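Local coordinates for HD domain-containing protein (Aquifex aeolicus, PDB 2HEK), which is of unknown function but carries an HD domain with a bound zinc ion, binds GDP at sites away from the active site, and may act as a dGTPase, at the interface of chains A and B. Numbering follows the deposited sequence. Chains: chain A/B, Hypothetical protein.

The interface of chains A and B. Residues chain A 179, 184, 204-205, 208; chain B 177, 215.
B:Tyr177, in the short 3-10 helix 176-178, lays one face of its ring towards A:Asn208 and A:Ala205 of helix 203-221, with A:Phe179 off the CD2-CE2 edge and A:Arg184 beyond the hydroxyl end. Of the residues at this patch it loses the most surface to its partner, 95 Å². The CD2-CE2 side of the ring rests on A:Asn208: CE2 comes to 3.4 Å from the asparagine CB, and CD2 to the same distance from the amide carbon CG. Amide and ring planes stand 39° apart, a slanted lean rather than a flat stack. The asparagine CG lies anti to its backbone N (chi1 174°), which carries the amide off the helix beneath the tyrosine. The amide is tethered within its own chain: ND2 donates to the backbone carbonyl O of A:Phe179, 3.0 Å away, from 35° out of the carbonyl plane. This bond ties the loop of A:Phe179 to helix 203-221 and limits rotation of the amide. With an alanine here, the loop carbonyl would probably lose this donor and the CD2-CE2 side of the tyrosine part of its support. The phenyl ring of A:Phe179 meets the same edge through CD2, 4.0 Å from the tyrosine CE2. At the far end the phenol OH sits 3.3 Å from CA of A:Ala205, where the small alanine probably lets the hydroxyl come close to the helix. CG of A:Arg184 lies beyond the hydroxyl, 4.0 Å from OH, its side chain crossing the tyrosine at about a right angle. CB of A:Arg204 meets the other edge at CE1, and its backbone O lies over the ring face towards the rim. B:Phe215 adds a smaller contact, its CZ-CE2 rim against the helix backbone, with CZ 3.9 Å from CA of A:Asn208. The contacts described across the patch are van der Waals ones; it recurs with the chains exchanged and helps hold the two copies together in the deposited tetramer, which may reflect assembly in solution.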
# COMPACT_ATOMS: atom_id res chain seq x y z
N PHE A 179 -5.59 3.62 9.80
CA PHE A 179 -4.27 3.80 9.20
C PHE A 179 -3.25 3.46 10.29
O PHE A 179 -3.21 4.10 11.30
CB PHE A 179 -4.06 5.24 8.65
CG PHE A 179 -2.69 5.47 8.02
CD1 PHE A 179 -2.28 4.73 6.91
CD2 PHE A 179 -1.82 6.42 8.54
CE1 PHE A 179 -1.00 4.93 6.31
CE2 PHE A 179 -0.52 6.63 7.95
CZ PHE A 179 -0.12 5.89 6.84
N ARG A 184 5.09 9.07 11.20
CA ARG A 184 4.73 10.45 11.44
C ARG A 184 4.51 10.75 12.92
O ARG A 184 5.07 11.71 13.45
CB ARG A 184 3.51 10.88 10.59
CG ARG A 184 3.06 12.35 10.82
CD ARG A 184 4.19 13.38 10.55
NE ARG A 184 3.63 14.72 10.55
CZ ARG A 184 4.33 15.84 10.34
NH1 ARG A 184 5.63 15.78 10.06
NH2 ARG A 184 3.70 17.01 10.39
N ARG A 204 -2.94 15.72 14.28
CA ARG A 204 -3.63 14.83 13.34
C ARG A 204 -3.14 13.39 13.45
O ARG A 204 -3.94 12.46 13.47
CB ARG A 204 -3.43 15.31 11.90
CG ARG A 204 -3.84 16.76 11.64
CD ARG A 204 -5.33 16.92 11.54
NE ARG A 204 -5.99 17.21 12.81
CZ ARG A 204 -6.09 18.43 13.32
NH1 ARG A 204 -5.55 19.47 12.68
NH2 ARG A 204 -6.72 18.62 14.48
N ALA A 205 -1.82 13.20 13.50
CA ALA A 205 -1.26 11.86 13.70
C ALA A 205 -1.76 11.24 15.01
O ALA A 205 -1.98 10.03 15.07
CB ALA A 205 0.28 11.87 13.67
N ASN A 208 -5.34 10.18 14.43
CA ASN A 208 -5.36 8.97 13.63
C ASN A 208 -5.03 7.73 14.50
O ASN A 208 -5.65 6.68 14.38
CB ASN A 208 -4.35 9.05 12.48
CG ASN A 208 -4.26 7.75 11.72
OD1 ASN A 208 -5.23 7.31 11.16
ND2 ASN A 208 -3.11 7.09 11.78
N TYR B 177 -4.53 9.78 5.96
CA TYR B 177 -5.79 9.68 6.73
C TYR B 177 -7.07 9.82 5.91
O TYR B 177 -8.15 9.45 6.41
CB TYR B 177 -5.84 10.72 7.85
CG TYR B 177 -4.54 10.97 8.53
CD1 TYR B 177 -4.00 12.25 8.57
CD2 TYR B 177 -3.83 9.95 9.11
CE1 TYR B 177 -2.80 12.50 9.18
CE2 TYR B 177 -2.63 10.19 9.72
CZ TYR B 177 -2.13 11.47 9.77
OH TYR B 177 -0.91 11.70 10.38
N PHE B 215 -10.73 14.15 8.32
CA PHE B 215 -9.32 14.47 8.06
C PHE B 215 -9.06 15.33 6.85
O PHE B 215 -8.23 16.24 6.89
CB PHE B 215 -8.50 13.18 7.98
CG PHE B 215 -8.20 12.61 9.34
CD1 PHE B 215 -8.71 11.40 9.74
CD2 PHE B 215 -7.38 13.33 10.22
CE1 PHE B 215 -8.39 10.86 11.02
CE2 PHE B 215 -7.10 12.82 11.50
CZ PHE B 215 -7.63 11.59 11.88